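PDB 5O51: Rho guanyl nucleotide exchange factor (Rom2), putative from Aspergillus fumigatus Af293, which probably acts as a guanine-nucleotide exchange factor for Rho-type GTPases, represented here by its CNH domain, a seven-bladed beta-propeller. Local coordinates for residues A[9-14]-A[316-321]; A[31-36]-A[42-47]. One frame throughout, in Å; residues are numbered along the deposited sequence.

Interaction 1. Residues A[9-14]-A[316-321]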
# COMPACT_ATOMS: atom_id res chain seq x y z
N THR A 9 -18.06 -8.04 5.01
CA THR A 9 -18.90 -8.53 3.88
C THR A 9 -18.05 -9.18 2.76
O THR A 9 -17.07 -8.58 2.30
CB THR A 9 -19.76 -7.39 3.30
OG1 THR A 9 -20.49 -6.77 4.36
CG2 THR A 9 -20.76 -7.90 2.29
N VAL A 10 -18.43 -10.39 2.33
CA VAL A 10 -17.86 -11.00 1.12
C VAL A 10 -18.32 -10.29 -0.17
O VAL A 10 -19.50 -10.31 -0.46
CB VAL A 10 -18.23 -12.48 1.02
CG1 VAL A 10 -17.69 -13.06 -0.29
CG2 VAL A 10 -17.68 -13.21 2.23
N LEU A 11 -17.39 -9.66 -0.90
CA LEU A 11 -17.70 -9.04 -2.20
C LEU A 11 -17.66 -10.01 -3.39
O LEU A 11 -18.53 -9.92 -4.24
CB LEU A 11 -16.80 -7.84 -2.50
CG LEU A 11 -16.68 -6.80 -1.38
CD1 LEU A 11 -15.86 -5.63 -1.86
CD2 LEU A 11 -18.05 -6.32 -0.91
N CYS A 12 -16.65 -10.87 -3.50
CA CYS A 12 -16.47 -11.77 -4.71
C CYS A 12 -15.74 -13.01 -4.26
O CYS A 12 -14.54 -12.96 -3.97
CB CYS A 12 -15.71 -11.09 -5.87
SG CYS A 12 -15.81 -12.11 -7.42
N SER A 13 -16.48 -14.11 -4.14
CA SER A 13 -15.96 -15.41 -3.78
C SER A 13 -16.01 -16.42 -4.97
O SER A 13 -15.63 -17.61 -4.79
CB SER A 13 -16.79 -15.98 -2.64
OG SER A 13 -18.07 -16.37 -3.09
N ASN A 14 -16.57 -15.99 -6.11
CA ASN A 14 -16.86 -16.95 -7.21
C ASN A 14 -15.90 -16.98 -8.37
O ASN A 14 -15.74 -18.02 -8.98
CB ASN A 14 -18.26 -16.71 -7.77
CG ASN A 14 -19.35 -17.14 -6.81
OD1 ASN A 14 -20.19 -16.33 -6.43
ND2 ASN A 14 -19.34 -18.42 -6.42
N GLU A 316 -13.77 1.85 3.55
CA GLU A 316 -13.65 0.46 3.92
C GLU A 316 -12.22 -0.02 3.77
O GLU A 316 -11.39 0.66 3.22
CB GLU A 316 -14.59 -0.41 3.05
CG GLU A 316 -14.43 -0.15 1.55
CD GLU A 316 -15.47 -0.84 0.67
OE1 GLU A 316 -16.26 -1.69 1.16
OE2 GLU A 316 -15.48 -0.54 -0.55
N ILE A 317 -11.96 -1.18 4.32
CA ILE A 317 -10.69 -1.90 4.07
C ILE A 317 -11.04 -3.12 3.25
O ILE A 317 -11.82 -3.96 3.68
CB ILE A 317 -10.04 -2.35 5.41
CG1 ILE A 317 -9.85 -1.12 6.27
CG2 ILE A 317 -8.71 -3.06 5.15
CD1 ILE A 317 -9.73 -1.44 7.76
N LEU A 318 -10.45 -3.21 2.07
CA LEU A 318 -10.60 -4.37 1.20
C LEU A 318 -9.38 -5.32 1.36
O LEU A 318 -8.20 -4.86 1.40
CB LEU A 318 -10.78 -3.90 -0.25
CG LEU A 318 -11.95 -2.95 -0.52
CD1 LEU A 318 -11.96 -2.40 -1.91
CD2 LEU A 318 -13.22 -3.76 -0.27
N TYR A 319 -9.66 -6.62 1.43
CA TYR A 319 -8.62 -7.62 1.59
C TYR A 319 -9.02 -8.92 0.93
O TYR A 319 -10.16 -9.06 0.58
CB TYR A 319 -8.26 -7.81 3.09
CG TYR A 319 -9.27 -8.59 3.90
CD1 TYR A 319 -10.46 -8.02 4.30
CD2 TYR A 319 -9.05 -9.93 4.24
CE1 TYR A 319 -11.42 -8.74 5.01
CE2 TYR A 319 -9.99 -10.66 4.97
CZ TYR A 319 -11.17 -10.03 5.38
OH TYR A 319 -12.15 -10.73 6.13
N ALA A 320 -8.03 -9.79 0.63
CA ALA A 320 -8.25 -11.12 0.08
C ALA A 320 -7.72 -12.25 0.95
O ALA A 320 -6.75 -12.05 1.67
CB ALA A 320 -7.63 -11.22 -1.33
N TYR A 321 -8.32 -13.41 0.83
CA TYR A 321 -7.88 -14.62 1.53
C TYR A 321 -8.24 -15.88 0.73
O TYR A 321 -9.21 -15.86 -0.06
CB TYR A 321 -8.43 -14.65 2.97
CG TYR A 321 -9.96 -14.76 3.08
CD1 TYR A 321 -10.72 -13.63 3.16
CD2 TYR A 321 -10.61 -15.99 3.14
CE1 TYR A 321 -12.08 -13.69 3.25
CE2 TYR A 321 -12.00 -16.06 3.21
CZ TYR A 321 -12.71 -14.89 3.25
OH TYR A 321 -14.09 -14.82 3.36

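Interaction 2. Residues A[31-36]-A[42-47]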
# COMPACT_ATOMS: atom_id res chain seq x y z
N GLY A 31 -15.15 5.00 -5.94
CA GLY A 31 -15.40 3.78 -5.16
C GLY A 31 -16.54 2.96 -5.73
O GLY A 31 -16.88 1.88 -5.24
N ARG A 32 -17.10 3.40 -6.85
CA ARG A 32 -18.19 2.61 -7.47
C ARG A 32 -17.73 1.44 -8.34
O ARG A 32 -18.51 0.50 -8.60
CB ARG A 32 -19.08 3.57 -8.22
CG ARG A 32 -19.82 4.48 -7.23
CD ARG A 32 -20.72 5.47 -7.95
NE ARG A 32 -20.01 6.33 -8.90
CZ ARG A 32 -19.32 7.45 -8.60
NH1 ARG A 32 -19.17 7.88 -7.32
NH2 ARG A 32 -18.76 8.14 -9.60
N LYS A 33 -16.46 1.44 -8.74
CA LYS A 33 -15.89 0.26 -9.41
C LYS A 33 -14.54 -0.17 -8.80
O LYS A 33 -13.74 0.64 -8.27
CB LYS A 33 -15.72 0.53 -10.92
CG LYS A 33 -17.01 0.91 -11.72
CD LYS A 33 -16.58 1.24 -13.14
CE LYS A 33 -17.70 1.47 -14.15
NZ LYS A 33 -18.70 2.40 -13.60
N LEU A 34 -14.25 -1.47 -8.96
CA LEU A 34 -13.00 -2.07 -8.47
C LEU A 34 -12.16 -2.58 -9.62
O LEU A 34 -12.66 -3.34 -10.47
CB LEU A 34 -13.34 -3.28 -7.61
CG LEU A 34 -14.18 -2.97 -6.39
CD1 LEU A 34 -14.53 -4.28 -5.67
CD2 LEU A 34 -13.50 -1.98 -5.47
N VAL A 35 -10.89 -2.21 -9.65
CA VAL A 35 -9.97 -2.70 -10.64
C VAL A 35 -8.94 -3.68 -9.99
O VAL A 35 -8.19 -3.31 -9.05
CB VAL A 35 -9.25 -1.50 -11.30
CG1 VAL A 35 -8.21 -1.95 -12.33
CG2 VAL A 35 -10.28 -0.53 -11.94
N TYR A 36 -8.88 -4.90 -10.52
CA TYR A 36 -8.09 -6.05 -9.99
C TYR A 36 -6.89 -6.35 -10.86
O TYR A 36 -7.03 -6.45 -12.10
CB TYR A 36 -8.90 -7.37 -9.99
CG TYR A 36 -10.25 -7.34 -9.26
CD1 TYR A 36 -10.36 -7.58 -7.91
CD2 TYR A 36 -11.40 -7.00 -9.92
CE1 TYR A 36 -11.61 -7.61 -7.27
CE2 TYR A 36 -12.65 -6.96 -9.30
CZ TYR A 36 -12.76 -7.27 -7.99
OH TYR A 36 -14.03 -7.20 -7.42
N ILE A 42 -5.79 -7.66 -16.01
CA ILE A 42 -6.48 -6.65 -15.22
C ILE A 42 -7.97 -6.74 -15.57
O ILE A 42 -8.39 -6.83 -16.78
CB ILE A 42 -5.88 -5.28 -15.49
CG1 ILE A 42 -4.42 -5.25 -15.02
CG2 ILE A 42 -6.62 -4.14 -14.74
CD1 ILE A 42 -3.67 -4.03 -15.49
N PHE A 43 -8.80 -6.73 -14.51
CA PHE A 43 -10.27 -6.87 -14.62
C PHE A 43 -10.95 -5.69 -13.92
O PHE A 43 -10.36 -5.08 -12.97
CB PHE A 43 -10.73 -8.18 -14.00
CG PHE A 43 -10.14 -9.46 -14.64
CD1 PHE A 43 -8.89 -9.96 -14.25
CD2 PHE A 43 -10.88 -10.18 -15.60
CE1 PHE A 43 -8.37 -11.11 -14.86
CE2 PHE A 43 -10.38 -11.35 -16.19
CZ PHE A 43 -9.12 -11.83 -15.79
N ILE A 44 -12.19 -5.38 -14.33
CA ILE A 44 -13.04 -4.36 -13.65
C ILE A 44 -14.40 -4.92 -13.37
O ILE A 44 -14.94 -5.68 -14.19
CB ILE A 44 -13.11 -3.05 -14.45
CG1 ILE A 44 -13.91 -1.97 -13.74
CG2 ILE A 44 -13.71 -3.19 -15.86
CD1 ILE A 44 -13.51 -0.58 -14.18
N SER A 45 -14.95 -4.62 -12.18
CA SER A 45 -16.35 -4.91 -11.83
C SER A 45 -16.94 -3.66 -11.16
O SER A 45 -16.23 -2.72 -10.82
CB SER A 45 -16.50 -6.09 -10.83
OG SER A 45 -15.94 -5.72 -9.57
N GLU A 46 -18.24 -3.72 -10.92
CA GLU A 46 -19.02 -2.72 -10.19
C GLU A 46 -18.97 -3.12 -8.74
O GLU A 46 -19.18 -4.29 -8.40
CB GLU A 46 -20.51 -2.71 -10.58
CG GLU A 46 -20.79 -2.49 -12.06
CD GLU A 46 -20.83 -1.03 -12.46
OE1 GLU A 46 -21.40 -0.20 -11.70
OE2 GLU A 46 -20.31 -0.71 -13.55
N ARG A 47 -18.72 -2.13 -7.90
CA ARG A 47 -18.78 -2.32 -6.45
C ARG A 47 -20.15 -2.68 -5.97
O ARG A 47 -20.25 -3.38 -4.98
CB ARG A 47 -18.31 -1.05 -5.73
CG ARG A 47 -18.39 -1.08 -4.19
CD ARG A 47 -17.54 -2.21 -3.55
NE ARG A 47 -17.67 -2.27 -2.08
CZ ARG A 47 -18.66 -2.87 -1.42
NH1 ARG A 47 -19.65 -3.49 -2.07
NH2 ARG A 47 -18.67 -2.89 -0.09

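Interaction 1. Residues A[9-14]-A[316-321]
Leu11 and Leu318 touch although their strands are not neighbours: strand 327-333 runs between strand 8-12 and strand 317-323, and the CA atoms of Leu11 and Leu318 stand 9.2 Å apart. Side chains alone cover that distance, and no hydrogen bond joins 9-14 to 316-321. The branched ends do the work. Leu11 CD1 packs on Leu318 CD2 at 3.6 Å, the two side chains crossing at about a right angle, so methyl meets methyl. Leu11 points at the other strand from its CA, and its CG sits anti to the carbonyl carbon (chi1 -50°), which sends the CD1 branch toward Leu318. Leucine suits both places because its fork lies far enough from the backbone to meet a side chain two strands away.

On the other face of the sheet, Val10 CG2 lies 4.1 Å from Tyr321 OH. Tyr321 reaches across with the full length of its ring, and its side chain as well as that of Val10 rests on Val329 of the middle strand. The phenol oxygen is hydrogen-bonded to Lys8 NZ, so the hydroxyl has a polar partner while the same oxygen lies against the valine methyl.

Backbone pairing of 9-14 is with strand 327-333, where Leu11 and Cys12 both face Val330 in a classic beta bulge. The chain's first strand is thereby the outer strand of the last blade, the velcro closure of beta-propellers. Backbone hydrogen bonds fasten the strand; the leucine contact adds a short-range, undirected apolar grip, and Val10 with Tyr321 only a loose methyl-hydroxyl approach.

Interaction 2. Residues A[31-36]-A[42-47]
Tyr36 turns the edge of its ring, not a face, toward strand 42-46: Phe43 O and Ser45 OG both lie near the ring plane. Its CD2 is 3.8 Å from Phe43 O, and at the far end Tyr36 OH and Ser45 OG share a hydrogen bond of 3.2 Å, in which either could be the donor. Ser45 OG occupies the rotamer between its backbone N and carbonyl carbon (chi1 66°), which brings it up beside the phenol; serine suits the place, being short enough to sit at the ring's edge and polar enough to bond its hydroxyl. The ring of Phe16 also meets that of Tyr36, with the planes at about 50°. Phe43, paired with Tyr36, leads its own ring away toward Arg58 on strand 57-61.

The opposite face is aliphatic. Val35 CG1 touches Ile42 CG2 at 3.6 Å, and Val35 CG2 meets Ile44 CD1; beta-branched residues favour the extended backbone and fill this buried layer, which continues onto Ile68 and Val65 of strand 65-71. Near the open end Lys33 lays its methylenes over Ile44 CD1, then bends at its last torsion to put NZ 3.5 Å from Glu46 OE2, a rather long salt bridge between a partly exposed lysine and an exposed glutamate.

Paired backbone bonds join Leu34 with Ser45 and Tyr36 with Phe43. Beyond them Arg47 N donates to Arg32 O at 2.7 Å, the donor standing 41° out of the carbonyl plane where the ladder ends. Just before it, Gly31 takes a positive phi, which suits glycine, and Arg32 and Lys33 form a classic bulge opposite Val28. The whole is an antiparallel beta hairpin, the two middle strands of a four-stranded propeller blade.

Interaction 2 belongs to the first blade made of consecutive strands, built from strands 22-28, 33-38, 41-46 and 57-61, whereas interaction 1 lies in the blade that closes the ring, where the chain's beginning, strand 8-12, joins strands from its end. Along the sequence the hairpin 31-47 therefore falls between 9-14 and 316-321, yet the two centres are 12 Å apart because circular closure makes these blades neighbours. They touch directly: Glu316 OE1 forms a 3.0 Å salt bridge with Arg47 NH2, while Leu34 packs against both Leu11 and Leu318. Interaction 1 adds side-chain contact to the blade in which the chain's two ends are joined, and these cross-blade contacts join the closing blade to the first.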